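Local coordinates for lipopolysaccharide export system protein LptH (Pseudomonas aeruginosa, PDB 4UU4) that binds lipopolysaccharide and is required to carry it across the periplasm from the inner to the outer membrane, possibly as part of a protein bridge, at residues D28-R34 / T58-T62; E80-S84 / T108-T114; G130-E136 / R161-V167. All coordinates share one frame; numbering follows the deposited sequence.

Contact 1 (D28-R34 / T58-T62)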
loop_
_atom_site.group_PDB
_atom_site.type_symbol
_atom_site.label_atom_id
_atom_site.label_comp_id
_atom_site.label_asym_id
_atom_site.label_seq_id
_atom_site.Cartn_x
_atom_site.Cartn_y
_atom_site.Cartn_z
ATOM N N ASP A 28 5.515 0.327 -13.530
ATOM C CA ASP A 28 4.924 1.121 -12.444
ATOM C C ASP A 28 5.855 1.931 -11.544
ATOM O O ASP A 28 5.464 2.370 -10.466
ATOM C CB ASP A 28 3.908 0.290 -11.657
ATOM C CG ASP A 28 2.498 0.409 -12.216
ATOM O OD1 ASP A 28 2.159 1.480 -12.765
ATOM O OD2 ASP A 28 1.722 -0.565 -12.098
ATOM N N ARG A 29 7.081 2.146 -12.001
ATOM C CA ARG A 29 8.193 2.586 -11.156
ATOM C C ARG A 29 9.093 3.566 -11.917
ATOM O O ARG A 29 9.664 4.490 -11.330
ATOM C CB ARG A 29 9.006 1.383 -10.654
ATOM C CG ARG A 29 9.920 1.653 -9.455
ATOM C CD ARG A 29 10.731 0.354 -9.133
ATOM N NE ARG A 29 11.834 0.475 -8.173
ATOM C CZ ARG A 29 12.850 1.328 -8.253
ATOM N NH1 ARG A 29 12.925 2.206 -9.252
ATOM N NH2 ARG A 29 13.784 1.309 -7.312
ATOM N N GLU A 30 9.207 3.358 -13.229
ATOM C CA GLU A 30 9.913 4.283 -14.122
ATOM C C GLU A 30 9.044 5.494 -14.476
ATOM O O GLU A 30 9.546 6.510 -14.953
ATOM C CB GLU A 30 10.370 3.574 -15.406
ATOM C CG GLU A 30 11.748 2.922 -15.325
ATOM C CD GLU A 30 12.814 3.682 -16.103
ATOM O OE1 GLU A 30 12.491 4.245 -17.171
ATOM O OE2 GLU A 30 13.977 3.718 -15.648
ATOM N N GLN A 31 7.737 5.371 -14.255
ATOM C CA GLN A 31 6.808 6.487 -14.431
ATOM C C GLN A 31 6.933 7.448 -13.257
ATOM O O GLN A 31 7.355 7.046 -12.172
ATOM C CB GLN A 31 5.365 5.978 -14.510
ATOM C CG GLN A 31 5.097 4.983 -15.618
ATOM C CD GLN A 31 5.175 5.596 -16.999
ATOM O OE1 GLN A 31 4.169 6.041 -17.550
ATOM N NE2 GLN A 31 6.372 5.612 -17.574
ATOM N N PRO A 32 6.563 8.723 -13.463
ATOM C CA PRO A 32 6.610 9.702 -12.372
ATOM C C PRO A 32 5.513 9.480 -11.329
ATOM O O PRO A 32 4.477 8.886 -11.628
ATOM C CB PRO A 32 6.383 11.034 -13.093
ATOM C CG PRO A 32 5.616 10.670 -14.314
ATOM C CD PRO A 32 6.161 9.340 -14.739
ATOM N N ILE A 33 5.755 9.955 -10.110
ATOM C CA ILE A 33 4.781 9.871 -9.030
ATOM C C ILE A 33 4.035 11.193 -8.893
ATOM O O ILE A 33 4.644 12.217 -8.596
ATOM C CB ILE A 33 5.475 9.584 -7.681
ATOM C CG1 ILE A 33 6.372 8.349 -7.780
ATOM C CG2 ILE A 33 4.449 9.428 -6.564
ATOM C CD1 ILE A 33 7.205 8.128 -6.545
ATOM N N ARG A 34 2.724 11.185 -9.116
ATOM C CA ARG A 34 1.938 12.397 -8.888
ATOM C C ARG A 34 1.150 12.311 -7.583
ATOM O O ARG A 34 0.600 11.266 -7.255
ATOM C CB ARG A 34 1.034 12.744 -10.084
ATOM C CG ARG A 34 0.609 11.571 -10.952
ATOM C CD ARG A 34 0.320 12.001 -12.396
ATOM N NE ARG A 34 1.462 12.683 -13.006
ATOM C CZ ARG A 34 1.621 12.862 -14.315
ATOM N NH1 ARG A 34 0.718 12.406 -15.173
ATOM N NH2 ARG A 34 2.696 13.496 -14.771
ATOM N N THR A 58 -0.395 8.561 -7.246
ATOM C CA THR A 58 -0.408 7.597 -8.341
ATOM C C THR A 58 0.957 7.470 -9.016
ATOM O O THR A 58 1.642 8.471 -9.248
ATOM C CB THR A 58 -1.471 7.945 -9.411
ATOM O OG1 THR A 58 -1.182 9.225 -9.982
ATOM C CG2 THR A 58 -2.872 7.960 -8.808
ATOM N N GLN A 59 1.343 6.232 -9.318
ATOM C CA GLN A 59 2.543 5.955 -10.101
ATOM C C GLN A 59 2.205 4.968 -11.215
ATOM O O GLN A 59 2.385 3.759 -11.070
ATOM C CB GLN A 59 3.654 5.397 -9.211
ATOM C CG GLN A 59 5.020 5.298 -9.881
ATOM C CD GLN A 59 6.089 4.729 -8.955
ATOM O OE1 GLN A 59 5.797 3.947 -8.052
ATOM N NE2 GLN A 59 7.334 5.130 -9.175
ATOM N N GLY A 60 1.695 5.492 -12.323
ATOM C CA GLY A 60 1.307 4.664 -13.449
ATOM C C GLY A 60 -0.023 3.971 -13.228
ATOM O O GLY A 60 -1.085 4.566 -13.407
ATOM N N SER A 61 0.038 2.701 -12.845
ATOM C CA SER A 61 -1.164 1.926 -12.555
ATOM C C SER A 61 -1.343 1.786 -11.048
ATOM O O SER A 61 -2.433 1.485 -10.562
ATOM C CB SER A 61 -1.089 0.544 -13.204
ATOM O OG SER A 61 -0.914 -0.461 -12.224
ATOM N N THR A 62 -0.261 2.007 -10.312
ATOM C CA THR A 62 -0.298 1.943 -8.861
ATOM C C THR A 62 -1.034 3.154 -8.296
ATOM O O THR A 62 -0.936 4.259 -8.834
ATOM C CB THR A 62 1.127 1.876 -8.288
ATOM O OG1 THR A 62 1.773 0.685 -8.757
ATOM C CG2 THR A 62 1.106 1.865 -6.774
HETATM O O HOH W 1 2.016 8.585 -12.397
#
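The side-chain amide of Gln-59 is sandwiched by the segment 28-34. Ile-33 CG1 lies over one face, 3.6 Å from Gln-59 NE2, and the isoleucine and glutamine side chains run at a slant to each other. The backbone around Arg-29 CA lies on the other face. Gln-59 reaches in because its CG is anti to the backbone N (chi1 -170°) and the chain beyond is extended. Asp-28 O sits too close to the amide in this model, so the fine placement of that group is doubtful. The second flat group is the carboxylate of Asp-28. Ser-61 OG donates to Asp-28 OD2 from the syn side at 2.6 Å, about 16° out of the carboxylate plane. Asp-28 is poorly ordered, so the details of its carboxylate, OD1 above all, are uncertain. These contacts sit at one end of the beta-jellyroll. The N-terminal segment runs over the type II' turn Gln-59 to Thr-62, which joins strands 55-59 and 62-66 as a hairpin. Ser-61 OG also bonds to Lys-94 N, next to strand 89-93. The segment then enters strand 34-36, the outermost strand of its sheet within the chain. Arg-34 and Thr-58 form an antiparallel hydrogen-bonded pair. Arg-34 N donates to Thr-58 O at 2.9 Å, and Thr-58 N returns the bond to Arg-34 O. The CA-H of Ile-33 also points at Thr-58 O. A water completes the junction: it donates to Pro-32 O at 2.6 Å and to Thr-58 O at 3.2 Å, and it accepts from Gly-60 N at 3.1 Å.

Contact 2 (E80-S84 / T108-T114)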
loop_
_atom_site.group_PDB
_atom_site.type_symbol
_atom_site.label_atom_id
_atom_site.label_comp_id
_atom_site.label_asym_id
_atom_site.label_seq_id
_atom_site.Cartn_x
_atom_site.Cartn_y
_atom_site.Cartn_z
ATOM N N GLU A 80 11.961 5.864 -0.927
ATOM C CA GLU A 80 12.171 4.438 -0.711
ATOM C C GLU A 80 10.969 3.788 -0.032
ATOM O O GLU A 80 10.868 2.563 0.029
ATOM C CB GLU A 80 13.431 4.197 0.119
ATOM C CG GLU A 80 13.307 4.601 1.576
ATOM C CD GLU A 80 14.180 3.754 2.482
ATOM O OE1 GLU A 80 14.522 2.621 2.081
ATOM O OE2 GLU A 80 14.524 4.216 3.592
ATOM N N VAL A 81 10.066 4.614 0.485
ATOM C CA VAL A 81 8.836 4.114 1.086
ATOM C C VAL A 81 7.742 5.184 1.150
ATOM O O VAL A 81 7.988 6.344 1.506
ATOM C CB VAL A 81 9.082 3.501 2.493
ATOM C CG1 VAL A 81 9.605 4.552 3.467
ATOM C CG2 VAL A 81 7.814 2.835 3.026
ATOM N N VAL A 82 6.533 4.775 0.782
ATOM C CA VAL A 82 5.363 5.635 0.842
ATOM C C VAL A 82 4.391 5.065 1.869
ATOM O O VAL A 82 3.747 4.052 1.616
ATOM C CB VAL A 82 4.655 5.688 -0.527
ATOM C CG1 VAL A 82 3.389 6.526 -0.451
ATOM C CG2 VAL A 82 5.602 6.221 -1.592
ATOM N N THR A 83 4.281 5.705 3.027
ATOM C CA THR A 83 3.379 5.214 4.063
ATOM C C THR A 83 2.073 5.999 4.076
ATOM O O THR A 83 2.076 7.214 4.248
ATOM C CB THR A 83 4.017 5.288 5.460
ATOM O OG1 THR A 83 5.278 4.612 5.448
ATOM C CG2 THR A 83 3.112 4.640 6.490
ATOM N N SER A 84 0.959 5.293 3.896
ATOM C CA SER A 84 -0.368 5.896 3.946
ATOM C C SER A 84 -1.177 5.433 5.158
ATOM O O SER A 84 -1.084 4.277 5.589
ATOM C CB SER A 84 -1.145 5.599 2.661
ATOM O OG SER A 84 -2.424 6.212 2.684
ATOM N N THR A 108 -2.876 0.785 8.109
ATOM C CA THR A 108 -1.613 1.372 7.657
ATOM C C THR A 108 -1.093 0.628 6.429
ATOM O O THR A 108 -1.077 -0.598 6.408
ATOM C CB THR A 108 -0.541 1.377 8.769
ATOM O OG1 THR A 108 -1.004 2.152 9.879
ATOM C CG2 THR A 108 0.767 1.966 8.262
ATOM N N ILE A 109 -0.684 1.362 5.397
ATOM C CA ILE A 109 -0.088 0.715 4.228
ATOM C C ILE A 109 1.287 1.299 3.932
ATOM O O ILE A 109 1.436 2.504 3.842
ATOM C CB ILE A 109 -0.971 0.867 2.972
ATOM C CG1 ILE A 109 -2.317 0.162 3.154
ATOM C CG2 ILE A 109 -0.259 0.307 1.746
ATOM C CD1 ILE A 109 -3.228 0.289 1.945
ATOM N N GLN A 110 2.296 0.452 3.786
ATOM C CA GLN A 110 3.611 0.942 3.390
ATOM C C GLN A 110 3.970 0.414 2.013
ATOM O O GLN A 110 3.919 -0.790 1.774
ATOM C CB GLN A 110 4.670 0.506 4.391
ATOM C CG GLN A 110 4.360 0.888 5.814
ATOM C CD GLN A 110 5.318 0.250 6.792
ATOM O OE1 GLN A 110 5.172 -0.922 7.145
ATOM N NE2 GLN A 110 6.307 1.015 7.238
ATOM N N TYR A 111 4.330 1.315 1.108
ATOM C CA TYR A 111 4.756 0.923 -0.226
ATOM C C TYR A 111 6.261 1.111 -0.351
ATOM O O TYR A 111 6.748 2.209 -0.634
ATOM C CB TYR A 111 3.990 1.705 -1.302
ATOM C CG TYR A 111 4.441 1.428 -2.723
ATOM C CD1 TYR A 111 4.806 0.148 -3.127
ATOM C CD2 TYR A 111 4.489 2.447 -3.665
ATOM C CE1 TYR A 111 5.219 -0.103 -4.422
ATOM C CE2 TYR A 111 4.895 2.205 -4.959
ATOM C CZ TYR A 111 5.257 0.932 -5.335
ATOM O OH TYR A 111 5.663 0.704 -6.629
ATOM N N PHE A 112 6.989 0.026 -0.107
ATOM C CA PHE A 112 8.440 0.016 -0.205
ATOM C C PHE A 112 8.853 -0.073 -1.673
ATOM O O PHE A 112 9.157 -1.146 -2.182
ATOM C CB PHE A 112 9.018 -1.163 0.590
ATOM C CG PHE A 112 8.892 -1.007 2.085
ATOM C CD1 PHE A 112 9.867 -0.340 2.812
ATOM C CD2 PHE A 112 7.802 -1.529 2.764
ATOM C CE1 PHE A 112 9.756 -0.196 4.186
ATOM C CE2 PHE A 112 7.687 -1.386 4.136
ATOM C CZ PHE A 112 8.663 -0.721 4.847
ATOM N N VAL A 113 8.863 1.076 -2.340
ATOM C CA VAL A 113 9.040 1.141 -3.790
ATOM C C VAL A 113 10.368 0.571 -4.317
ATOM O O VAL A 113 10.392 -0.069 -5.369
ATOM C CB VAL A 113 8.776 2.575 -4.309
ATOM C CG1 VAL A 113 8.783 3.566 -3.150
ATOM C CG2 VAL A 113 9.768 2.964 -5.392
ATOM N N THR A 114 11.459 0.774 -3.587
ATOM C CA THR A 114 12.729 0.142 -3.947
ATOM C C THR A 114 12.647 -1.383 -3.848
ATOM O O THR A 114 13.254 -2.101 -4.639
ATOM C CB THR A 114 13.883 0.626 -3.052
ATOM O OG1 THR A 114 13.424 0.734 -1.700
ATOM C CG2 THR A 114 14.385 1.986 -3.509
#
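Ile-109 O is approached by two groups of the facing strand. Ser-84 N donates to Ile-109 O at 2.8 Å, and the CA-H of Thr-83 points at the same oxygen. Tyr-111 O also has two, Val-82 N at 2.9 Å and the CA-H of Val-81, but here the donor Val-82 N stands 42° above the carbonyl plane. The return bonds run from Tyr-111 N to Val-82 O and from Ile-109 N to Ser-84 O. Between these two hydrogen-bonded pairs, Thr-83 and Gln-110 form a non-hydrogen-bonded pair. Their side chains lie side by side, with Gln-110 CG 3.9 Å from Thr-83 OG1. Strands 81-84 and 109-112 are antiparallel neighbours in one sheet of the jellyroll, their N-to-C directions 168° apart. Val-82, Ser-84, Ile-109 and Tyr-111 share the face turned to the interior, where Ile-109 meets Ala-89 and Tyr-91 of the other sheet. Such an interior is consistent with holding lipid chains, as in the related LptA. Ser-84 OG is bonded to Thr-65 O. Val-82 CB and Tyr-111 CB touch on this side at 4.1 Å, while the tyrosine ring extends away from Val-82. Val-113 CB lies over one face of that ring, off its centre. At the other end, Glu-80 and Val-81 form a classic beta bulge against Lys-72, and Phe-112 is the centre of an inverse gamma turn. Val-81 CG2, anti to the backbone N, is placed over one face of the Phe-112 ring. This CH-pi contact measures 3.9 Å from Val-81 CG2 to the ring centroid, 15° off the normal.

Contact 3 (G130-E136 / R161-V167)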
loop_
_atom_site.group_PDB
_atom_site.type_symbol
_atom_site.label_atom_id
_atom_site.label_comp_id
_atom_site.label_asym_id
_atom_site.label_seq_id
_atom_site.Cartn_x
_atom_site.Cartn_y
_atom_site.Cartn_z
ATOM N N GLY A 130 -11.958 -11.804 -7.412
ATOM C CA GLY A 130 -13.004 -12.480 -6.665
ATOM C C GLY A 130 -12.495 -13.116 -5.384
ATOM O O GLY A 130 -13.253 -13.304 -4.432
ATOM N N ASN A 131 -11.209 -13.447 -5.360
ATOM C CA ASN A 131 -10.585 -14.035 -4.180
ATOM C C ASN A 131 -10.289 -12.994 -3.097
ATOM O O ASN A 131 -9.469 -12.098 -3.291
ATOM C CB ASN A 131 -9.307 -14.797 -4.566
ATOM C CG ASN A 131 -9.583 -15.971 -5.501
ATOM O OD1 ASN A 131 -10.717 -16.185 -5.925
ATOM N ND2 ASN A 131 -8.542 -16.731 -5.828
ATOM N N THR A 132 -10.963 -13.113 -1.956
ATOM C CA THR A 132 -10.773 -12.155 -0.866
ATOM C C THR A 132 -9.870 -12.700 0.247
ATOM O O THR A 132 -10.005 -13.838 0.688
ATOM C CB THR A 132 -12.125 -11.622 -0.311
ATOM O OG1 THR A 132 -12.593 -10.550 -1.139
ATOM C CG2 THR A 132 -11.989 -11.119 1.121
ATOM N N PHE A 133 -8.939 -11.856 0.672
ATOM C CA PHE A 133 -7.907 -12.197 1.634
ATOM C C PHE A 133 -8.037 -11.258 2.823
ATOM O O PHE A 133 -8.146 -10.054 2.637
ATOM C CB PHE A 133 -6.548 -11.930 0.997
ATOM C CG PHE A 133 -5.742 -13.158 0.731
ATOM C CD1 PHE A 133 -5.154 -13.853 1.771
ATOM C CD2 PHE A 133 -5.536 -13.597 -0.564
ATOM C CE1 PHE A 133 -4.394 -14.980 1.527
ATOM C CE2 PHE A 133 -4.777 -14.722 -0.815
ATOM C CZ PHE A 133 -4.205 -15.415 0.230
ATOM N N GLU A 134 -8.015 -11.794 4.040
ATOM C CA GLU A 134 -8.073 -10.953 5.237
ATOM C C GLU A 134 -7.116 -11.441 6.310
ATOM O O GLU A 134 -6.953 -12.644 6.501
ATOM C CB GLU A 134 -9.497 -10.880 5.792
ATOM C CG GLU A 134 -10.327 -9.743 5.223
ATOM C CD GLU A 134 -11.804 -9.893 5.518
ATOM O OE1 GLU A 134 -12.351 -10.987 5.264
ATOM O OE2 GLU A 134 -12.423 -8.920 5.993
ATOM N N GLY A 135 -6.483 -10.501 7.007
ATOM C CA GLY A 135 -5.486 -10.830 8.008
ATOM C C GLY A 135 -5.046 -9.639 8.835
ATOM O O GLY A 135 -5.395 -8.495 8.538
ATOM N N GLU A 136 -4.285 -9.917 9.887
ATOM C CA GLU A 136 -3.720 -8.875 10.731
ATOM C C GLU A 136 -2.654 -8.117 9.952
ATOM O O GLU A 136 -2.481 -6.907 10.123
ATOM C CB GLU A 136 -3.103 -9.482 11.993
ATOM C CG GLU A 136 -3.761 -9.046 13.291
ATOM C CD GLU A 136 -3.038 -9.581 14.512
ATOM O OE1 GLU A 136 -1.804 -9.757 14.434
ATOM O OE2 GLU A 136 -3.701 -9.831 15.546
ATOM N N ARG A 161 -6.459 -10.054 15.246
ATOM C CA ARG A 161 -7.006 -11.103 14.391
ATOM C C ARG A 161 -5.976 -12.222 14.222
ATOM O O ARG A 161 -5.278 -12.282 13.213
ATOM C CB ARG A 161 -7.386 -10.520 13.029
ATOM C CG ARG A 161 -8.211 -11.443 12.154
ATOM C CD ARG A 161 -8.272 -10.933 10.721
ATOM N NE ARG A 161 -9.101 -11.786 9.874
ATOM C CZ ARG A 161 -10.352 -11.505 9.525
ATOM N NH1 ARG A 161 -10.926 -10.385 9.943
ATOM N NH2 ARG A 161 -11.028 -12.344 8.751
ATOM N N PRO A 162 -5.874 -13.106 15.225
ATOM C CA PRO A 162 -4.853 -14.163 15.282
ATOM C C PRO A 162 -4.971 -15.205 14.169
ATOM O O PRO A 162 -4.030 -15.965 13.940
ATOM C CB PRO A 162 -5.105 -14.816 16.646
ATOM C CG PRO A 162 -5.834 -13.773 17.438
ATOM C CD PRO A 162 -6.701 -13.081 16.443
ATOM N N ARG A 163 -6.115 -15.236 13.495
ATOM C CA ARG A 163 -6.343 -16.157 12.389
ATOM C C ARG A 163 -6.740 -15.382 11.136
ATOM O O ARG A 163 -7.505 -14.421 11.209
ATOM C CB ARG A 163 -7.446 -17.160 12.751
ATOM C CG ARG A 163 -7.146 -18.030 13.966
ATOM C CD ARG A 163 -6.388 -19.291 13.584
ATOM N NE ARG A 163 -7.245 -20.273 12.923
ATOM C CZ ARG A 163 -6.811 -21.414 12.397
ATOM N NH1 ARG A 163 -5.524 -21.722 12.446
ATOM N NH2 ARG A 163 -7.661 -22.244 11.815
ATOM N N ILE A 164 -6.227 -15.805 9.987
ATOM C CA ILE A 164 -6.567 -15.166 8.719
ATOM C C ILE A 164 -7.743 -15.861 8.024
ATOM O O ILE A 164 -8.031 -17.032 8.275
ATOM C CB ILE A 164 -5.366 -15.160 7.763
ATOM C CG1 ILE A 164 -4.968 -16.584 7.400
ATOM C CG2 ILE A 164 -4.177 -14.460 8.388
ATOM C CD1 ILE A 164 -3.656 -16.648 6.681
ATOM N N ASP A 165 -8.420 -15.128 7.147
ATOM C CA ASP A 165 -9.518 -15.695 6.374
ATOM C C ASP A 165 -9.228 -15.605 4.882
ATOM O O ASP A 165 -8.593 -14.660 4.417
ATOM C CB ASP A 165 -10.835 -14.985 6.693
ATOM C CG ASP A 165 -11.770 -15.841 7.524
ATOM O OD1 ASP A 165 -12.275 -16.856 6.999
ATOM O OD2 ASP A 165 -12.006 -15.498 8.701
ATOM N N MET A 166 -9.714 -16.591 4.140
ATOM C CA MET A 166 -9.479 -16.671 2.709
ATOM C C MET A 166 -10.736 -17.164 2.006
ATOM O O MET A 166 -11.356 -18.128 2.447
ATOM C CB MET A 166 -8.322 -17.635 2.437
ATOM C CG MET A 166 -8.056 -17.907 0.967
ATOM S SD MET A 166 -7.713 -16.397 0.051
ATOM C CE MET A 166 -7.534 -17.043 -1.607
ATOM N N VAL A 167 -11.121 -16.502 0.919
ATOM C CA VAL A 167 -12.199 -17.014 0.079
ATOM C C VAL A 167 -11.833 -17.018 -1.400
ATOM O O VAL A 167 -11.395 -16.010 -1.954
ATOM C CB VAL A 167 -13.530 -16.262 0.291
ATOM C CG1 VAL A 167 -14.140 -16.620 1.637
ATOM C CG2 VAL A 167 -13.323 -14.779 0.186
HETATM O O HOH W 2 -4.031 -12.517 10.864
#
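Strand 165-167 is the outermost strand of its sheet within the chain and pairs with strand 131-135. Thr-132 N and O bond to Val-167 O and N, each at 2.9 Å. Glu-134 and Asp-165 form the next hydrogen-bonded pair. Between them, Phe-133 and Met-166 make a Met-aromatic contact. Met-166 SD stands over the centre of the ring, 3.5 Å from the Phe-133 centroid and 11° off the normal. The bend of the methionine at chi2 (58°) helps to swing the sulfur back over the ring. Met-166 CE reaches on to Asn-131 CB. Phe-133 also touches Ala-149 of the other sheet, so this face looks into the jellyroll. Thr-132 and Val-167 lie side by side on the opposite face, together with Glu-134 and Asp-165. There Arg-161, its chain stretched out straight, lays its guanidinium against Glu-134. Glu-134 CB lies over one face of the guanidinium, nearest Arg-161 NH2 at 3.6 Å. The salt bridge to Glu-134 OE1 is long, 4.0 Å from Arg-161 NH2, and no N-H points at that oxygen. Arg-161 NH2 also forms a salt bridge with Asp-165 OD2 at 3.3 Å, so Glu-134, Arg-161 and Asp-165 make a salt-bridge network. Arg-161 N donates to Glu-136 OE2 at 2.8 Å, on the anti side. Arg-151 forms a salt bridge with that same carboxylate oxygen. A water links Glu-136 N to Arg-161 O.

Contacts 1 and 3 are surface contacts and involve opposite edges of the same sheet. Each adds an outermost strand within the chain, 34-36 or 165-167, and their centres are 28 Å apart. Contact 2 is partly buried, nearer the centre of the chain, and joins two inner strands of the other sheet. Its chemistry is mainly backbone bonding and apolar packing. The edge contacts add charged groups and a bridging water each: a carboxylate and a turn in contact 1, a salt-bridge network in contact 3. Contacts 1 and 2 touch through Arg-29 and Val-113, by a weak hydrogen bond. Contacts 2 and 3 do not touch; their nearest atoms are about 7 Å apart.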